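Local coordinates for protein beta-glucuronidase (uncultured Clostridium sp., PDB 6U7J) that hydrolyses beta-glucuronides as a family 2 glycosidase and is probably among the gut microbial enzymes that reactivate estrogens, at residues B[201-206]-B[278-283]; B[232-237]-B[264-269]. All blocks are in the same frame, centred on the assembly; numbering follows the deposited sequence.

Interaction 1 of 2, residues B[201-206]-B[278-283]; sequences ISVRTT and LPFGIR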
loop_
_atom_site.group_PDB
_atom_site.type_symbol
_atom_site.label_atom_id
_atom_site.label_comp_id
_atom_site.label_asym_id
_atom_site.label_seq_id
_atom_site.Cartn_x
_atom_site.Cartn_y
_atom_site.Cartn_z
ATOM N N ILE B 201 6.300 -43.985 -26.115
ATOM C CA ILE B 201 7.346 -44.576 -25.288
ATOM C C ILE B 201 6.842 -44.629 -23.855
ATOM O O ILE B 201 6.368 -43.616 -23.327
ATOM C CB ILE B 201 8.653 -43.761 -25.324
ATOM C CG1 ILE B 201 9.122 -43.483 -26.747
ATOM C CG2 ILE B 201 9.749 -44.446 -24.489
ATOM C CD1 ILE B 201 10.180 -42.387 -26.784
ATOM N N SER B 202 6.974 -45.789 -23.213
ATOM C CA SER B 202 6.745 -45.922 -21.777
ATOM C C SER B 202 7.967 -46.534 -21.108
ATOM O O SER B 202 8.493 -47.553 -21.578
ATOM C CB SER B 202 5.504 -46.763 -21.484
ATOM O OG SER B 202 4.421 -46.333 -22.271
ATOM N N VAL B 203 8.412 -45.911 -20.017
ATOM C CA VAL B 203 9.547 -46.381 -19.225
ATOM C C VAL B 203 9.092 -46.566 -17.786
ATOM O O VAL B 203 8.394 -45.707 -17.234
ATOM C CB VAL B 203 10.740 -45.408 -19.294
ATOM C CG1 VAL B 203 11.966 -46.015 -18.632
ATOM C CG2 VAL B 203 11.045 -45.042 -20.744
ATOM N N ARG B 204 9.455 -47.708 -17.203
ATOM C CA ARG B 204 9.301 -47.985 -15.782
ATOM C C ARG B 204 10.618 -48.537 -15.270
ATOM O O ARG B 204 11.327 -49.245 -15.993
ATOM C CB ARG B 204 8.148 -48.955 -15.515
ATOM C CG ARG B 204 6.863 -48.521 -16.226
ATOM C CD ARG B 204 5.639 -49.364 -15.877
ATOM N NE ARG B 204 5.647 -50.705 -16.489
ATOM C CZ ARG B 204 5.819 -51.001 -17.785
ATOM N NH1 ARG B 204 5.995 -50.057 -18.706
ATOM N NH2 ARG B 204 5.800 -52.276 -18.164
ATOM N N THR B 205 10.967 -48.176 -14.043
ATOM C CA THR B 205 12.245 -48.569 -13.483
ATOM C C THR B 205 12.031 -49.297 -12.165
ATOM O O THR B 205 11.062 -49.045 -11.441
ATOM C CB THR B 205 13.168 -47.351 -13.275
ATOM O OG1 THR B 205 12.556 -46.417 -12.372
ATOM C CG2 THR B 205 13.441 -46.654 -14.608
ATOM N N THR B 206 12.931 -50.235 -11.889
ATOM C CA THR B 206 13.073 -50.859 -10.584
ATOM C C THR B 206 14.535 -50.747 -10.179
ATOM O O THR B 206 15.402 -50.408 -10.990
ATOM C CB THR B 206 12.626 -52.331 -10.592
ATOM O OG1 THR B 206 13.383 -53.058 -11.564
ATOM C CG2 THR B 206 11.142 -52.447 -10.922
ATOM N N LEU B 278 14.329 -39.524 -25.123
ATOM C CA LEU B 278 13.471 -39.281 -23.970
ATOM C C LEU B 278 14.295 -39.262 -22.691
ATOM O O LEU B 278 14.906 -40.288 -22.348
ATOM C CB LEU B 278 12.391 -40.361 -23.884
ATOM C CG LEU B 278 11.454 -40.264 -22.681
ATOM C CD1 LEU B 278 10.419 -39.148 -22.882
ATOM C CD2 LEU B 278 10.768 -41.589 -22.448
ATOM N N PRO B 279 14.351 -38.146 -21.956
ATOM C CA PRO B 279 14.943 -38.185 -20.612
ATOM C C PRO B 279 14.061 -38.985 -19.671
ATOM O O PRO B 279 12.845 -39.053 -19.839
ATOM C CB PRO B 279 15.001 -36.710 -20.193
ATOM C CG PRO B 279 14.716 -35.911 -21.472
ATOM C CD PRO B 279 13.891 -36.797 -22.330
ATOM N N PHE B 280 14.688 -39.623 -18.685
ATOM C CA PHE B 280 13.926 -40.316 -17.652
ATOM C C PHE B 280 14.805 -40.468 -16.421
ATOM O O PHE B 280 16.019 -40.237 -16.464
ATOM C CB PHE B 280 13.388 -41.671 -18.143
ATOM C CG PHE B 280 14.441 -42.746 -18.278
ATOM C CD1 PHE B 280 15.181 -42.872 -19.449
ATOM C CD2 PHE B 280 14.669 -43.646 -17.244
ATOM C CE1 PHE B 280 16.152 -43.868 -19.581
ATOM C CE2 PHE B 280 15.648 -44.649 -17.367
ATOM C CZ PHE B 280 16.388 -44.759 -18.537
ATOM N N GLY B 281 14.174 -40.833 -15.311
ATOM C CA GLY B 281 14.875 -40.960 -14.050
ATOM C C GLY B 281 14.606 -42.297 -13.399
ATOM O O GLY B 281 13.504 -42.840 -13.477
ATOM N N ILE B 282 15.630 -42.822 -12.735
ATOM C CA ILE B 282 15.504 -44.072 -11.995
ATOM C C ILE B 282 15.299 -43.737 -10.528
ATOM O O ILE B 282 16.178 -43.140 -9.889
ATOM C CB ILE B 282 16.731 -44.978 -12.186
ATOM C CG1 ILE B 282 16.982 -45.230 -13.679
ATOM C CG2 ILE B 282 16.536 -46.283 -11.406
ATOM C CD1 ILE B 282 18.321 -45.883 -13.982
ATOM N N ARG B 283 14.148 -44.134 -9.993
ATOM C CA ARG B 283 13.830 -43.893 -8.594
ATOM C C ARG B 283 12.620 -44.726 -8.225
ATOM O O ARG B 283 11.725 -44.934 -9.048
ATOM C CB ARG B 283 13.545 -42.406 -8.318
ATOM C CG ARG B 283 12.450 -41.791 -9.190
ATOM C CD ARG B 283 11.170 -41.647 -8.408
ATOM N NE ARG B 283 10.039 -41.185 -9.212
ATOM C CZ ARG B 283 9.219 -42.001 -9.869
ATOM N NH1 ARG B 283 9.425 -43.315 -9.847
ATOM N NH2 ARG B 283 8.199 -41.506 -10.557
#

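Interaction 2 of 2, residues B[232-237]-B[264-269]; sequences RDEKNQ and LYKLDI. Unlike the reference sequence in segment 232-237: R232 (reference Leu).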
loop_
_atom_site.group_PDB
_atom_site.type_symbol
_atom_site.label_atom_id
_atom_site.label_comp_id
_atom_site.label_asym_id
_atom_site.label_seq_id
_atom_site.Cartn_x
_atom_site.Cartn_y
_atom_site.Cartn_z
ATOM N N ARG B 232 21.694 -43.718 -22.438
ATOM C CA ARG B 232 22.851 -42.867 -22.225
ATOM C C ARG B 232 22.772 -42.204 -20.856
ATOM O O ARG B 232 21.686 -41.916 -20.342
ATOM C CB ARG B 232 22.960 -41.798 -23.313
ATOM C CG ARG B 232 22.767 -42.327 -24.723
ATOM C CD ARG B 232 23.373 -41.392 -25.764
ATOM N NE ARG B 232 23.386 -42.007 -27.089
ATOM C CZ ARG B 232 24.492 -42.272 -27.774
ATOM N NH1 ARG B 232 25.671 -41.975 -27.255
ATOM N NH2 ARG B 232 24.424 -42.841 -28.973
ATOM N N ASP B 233 23.942 -41.977 -20.268
ATOM C CA ASP B 233 24.034 -41.275 -19.000
ATOM C C ASP B 233 24.072 -39.773 -19.290
ATOM O O ASP B 233 23.863 -39.337 -20.425
ATOM C CB ASP B 233 25.230 -41.799 -18.193
ATOM C CG ASP B 233 26.584 -41.454 -18.812
ATOM O OD1 ASP B 233 26.663 -40.641 -19.750
ATOM O OD2 ASP B 233 27.598 -42.008 -18.339
ATOM N N GLU B 234 24.346 -38.960 -18.268
ATOM C CA GLU B 234 24.337 -37.516 -18.467
ATOM C C GLU B 234 25.552 -37.024 -19.234
ATOM O O GLU B 234 25.488 -35.952 -19.843
ATOM C CB GLU B 234 24.234 -36.804 -17.120
ATOM C CG GLU B 234 22.888 -37.030 -16.457
ATOM C CD GLU B 234 22.594 -36.036 -15.348
ATOM O OE1 GLU B 234 23.548 -35.598 -14.660
ATOM O OE2 GLU B 234 21.397 -35.713 -15.163
ATOM N N LYS B 235 26.648 -37.782 -19.229
ATOM C CA LYS B 235 27.775 -37.524 -20.118
ATOM C C LYS B 235 27.546 -38.071 -21.528
ATOM O O LYS B 235 28.481 -38.071 -22.341
ATOM C CB LYS B 235 29.063 -38.118 -19.528
ATOM C CG LYS B 235 29.255 -37.856 -18.031
ATOM C CD LYS B 235 28.884 -39.079 -17.176
ATOM C CE LYS B 235 28.230 -38.675 -15.838
ATOM N NZ LYS B 235 27.630 -39.833 -15.086
ATOM N N ASN B 236 26.330 -38.537 -21.823
ATOM C CA ASN B 236 25.915 -39.097 -23.108
ATOM C C ASN B 236 26.610 -40.409 -23.447
ATOM O O ASN B 236 26.451 -40.915 -24.566
ATOM C CB ASN B 236 26.119 -38.105 -24.259
ATOM C CG ASN B 236 24.977 -38.133 -25.259
ATOM O OD1 ASN B 236 23.848 -37.749 -24.944
ATOM N ND2 ASN B 236 25.266 -38.583 -26.476
ATOM N N GLN B 237 27.370 -40.987 -22.525
ATOM C CA GLN B 237 27.965 -42.287 -22.799
ATOM C C GLN B 237 26.902 -43.380 -22.758
ATOM O O GLN B 237 26.001 -43.366 -21.911
ATOM C CB GLN B 237 29.084 -42.581 -21.800
ATOM C CG GLN B 237 30.202 -41.535 -21.776
ATOM C CD GLN B 237 31.264 -41.824 -20.712
ATOM O OE1 GLN B 237 31.700 -40.922 -19.984
ATOM N NE2 GLN B 237 31.689 -43.088 -20.623
ATOM N N LEU B 264 19.248 -37.746 -14.761
ATOM C CA LEU B 264 18.375 -38.161 -15.855
ATOM C C LEU B 264 19.173 -38.930 -16.891
ATOM O O LEU B 264 20.098 -38.379 -17.495
ATOM C CB LEU B 264 17.681 -36.961 -16.510
ATOM C CG LEU B 264 16.773 -36.153 -15.577
ATOM C CD1 LEU B 264 16.236 -34.899 -16.279
ATOM C CD2 LEU B 264 15.639 -37.034 -15.060
ATOM N N TYR B 265 18.815 -40.194 -17.096
ATOM C CA TYR B 265 19.289 -40.929 -18.259
ATOM C C TYR B 265 18.468 -40.526 -19.480
ATOM O O TYR B 265 17.442 -39.858 -19.372
ATOM C CB TYR B 265 19.198 -42.439 -18.027
ATOM C CG TYR B 265 20.148 -42.942 -16.970
ATOM C CD1 TYR B 265 19.797 -42.905 -15.623
ATOM C CD2 TYR B 265 21.406 -43.446 -17.310
ATOM C CE1 TYR B 265 20.669 -43.355 -14.643
ATOM C CE2 TYR B 265 22.288 -43.894 -16.328
ATOM C CZ TYR B 265 21.904 -43.850 -14.996
ATOM O OH TYR B 265 22.753 -44.291 -14.002
ATOM N N LYS B 266 18.927 -40.933 -20.659
ATOM C CA LYS B 266 18.186 -40.681 -21.887
ATOM C C LYS B 266 17.950 -41.998 -22.607
ATOM O O LYS B 266 18.897 -42.757 -22.839
ATOM C CB LYS B 266 18.921 -39.691 -22.799
ATOM C CG LYS B 266 19.438 -38.444 -22.095
ATOM C CD LYS B 266 20.940 -38.317 -22.293
ATOM C CE LYS B 266 21.530 -37.146 -21.525
ATOM N NZ LYS B 266 20.776 -36.849 -20.259
ATOM N N LEU B 267 16.684 -42.277 -22.921
ATOM C CA LEU B 267 16.315 -43.344 -23.850
ATOM C C LEU B 267 16.467 -42.789 -25.261
ATOM O O LEU B 267 15.649 -41.991 -25.716
ATOM C CB LEU B 267 14.895 -43.833 -23.584
ATOM C CG LEU B 267 14.551 -45.222 -24.153
ATOM C CD1 LEU B 267 15.490 -46.295 -23.594
ATOM C CD2 LEU B 267 13.090 -45.617 -23.904
ATOM N N ASP B 268 17.534 -43.198 -25.950
ATOM C CA ASP B 268 17.924 -42.653 -27.244
ATOM C C ASP B 268 17.615 -43.691 -28.316
ATOM O O ASP B 268 18.227 -44.769 -28.334
ATOM C CB ASP B 268 19.407 -42.287 -27.229
ATOM C CG ASP B 268 19.839 -41.440 -28.422
ATOM O OD1 ASP B 268 19.020 -40.681 -28.999
ATOM O OD2 ASP B 268 21.040 -41.529 -28.768
ATOM N N ILE B 269 16.677 -43.363 -29.204
ATOM C CA ILE B 269 16.022 -44.335 -30.071
ATOM C C ILE B 269 16.221 -43.937 -31.527
ATOM O O ILE B 269 15.963 -42.785 -31.906
ATOM C CB ILE B 269 14.521 -44.438 -29.751
ATOM C CG1 ILE B 269 14.310 -44.681 -28.256
ATOM C CG2 ILE B 269 13.856 -45.511 -30.598
ATOM C CD1 ILE B 269 12.855 -44.578 -27.811
#

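Interaction 1 of 2, residues B[201-206]-B[278-283]
I201, V203 and T205 line one face of strand 201-206. They meet L278, F280 and I282 of 278-283 across the interior of a beta sandwich. The axes of strand 201-206 and strand 278-280 come within 9.3 Å and differ by 21° in direction. They are nearly parallel but lie in different sheets. The contact is almost wholly apolar.

L278 meets I201 and V203 tip to tip. With CG anti to the backbone N, L278 CD2 lies 3.7 Å from I201 CG2 and 3.9 Å from V203 CG2. V203 uses one methyl on L278 and the other on F280. The CB of F280 points to strand 201-206, but chi1 of 73° lays the ring crosswise between the strands, with one face toward V203. V203 CG1, anti to the backbone N, sits over that face in a CH-pi contact, offset toward the rim at CD2, 4.1 Å from the F280 ring centroid and 21° off the normal. T205 CG2 meets F280 obliquely at CE2, 4.1 Å away. T205 CG2 also touches I282 CG1 at 3.9 Å, the two side chains crossing obliquely. T205 OG1 lies over the backbone at I282, past the end of F280's strand.

Strand 198-208 pairs with 211-220, whose V214 also packs on V203 and F280. Strand 274-280 pairs with 265-271, and L267 and I269 of that strand reach I201. N405 hydrogen-bonds the backbone of I201 and V203, and R283 bonds to P407 O, tying both segments to a loop between helix 386-403 and strand 409-416 of the TIM barrel domain.

Interaction 2 of 2, residues B[232-237]-B[264-269]
R232 and K266 form an antiparallel hydrogen-bonded pair, with CA atoms 5.2 Å apart. R232 N donates to K266 O at 3.0 Å, and K266 N returns the bond to R232 O at 2.9 Å. Past R232 the chain leaves the sheet in a type I turn, D233 to N236.

R232 and K266 share a sheet face with D268. R232 extends from CG to NE, and NE forms a salt bridge with D268 OD2 at 2.9 Å. The guanidinium and carboxylate planes are 67° apart. R232 NH1 donates to N236 O at 3.0 Å; the oxygen lies in the guanidinium plane and is met nearly along its C=O axis. This second grip fixes the guanidinium against the turn. K266 is bent at chi2 and chi4, which folds it along the turn; its CE is 3.4 Å from D233 O and its NZ makes a weak bond to L264 O. E234 reaches back, and its OE2 accepts L264 N at 3.0 Å from above the carboxylate plane.

Strand 227-232 thus lies between 238-242 and 265-271 in one antiparallel sheet, with 274-280 beyond 265-271. D268 OD1 continues to H275 and T277 of strand 274-280.

Overall arrangement
Both interactions belong to the small immunoglobulin-like beta sandwich typical of family 2 glycosidases, between the sugar binding and TIM barrel domains. Interaction 1 joins its two sheets face to face. Interaction 2 works within one sheet, at its turn end, and is nested in the chain loop closed by interaction 1. Their centres are 11 Å apart. Adjacent strands 265-271 and 274-280 connect them: L278 O is 2.7 Å from L267 N, and F280 N is 2.8 Å from Y265 O, both probable hydrogen bonds. I282 CD1 also packs on Y265 CE1 at 3.5 Å. The bound calcium ion lies about 14 Å from the L278 side chain.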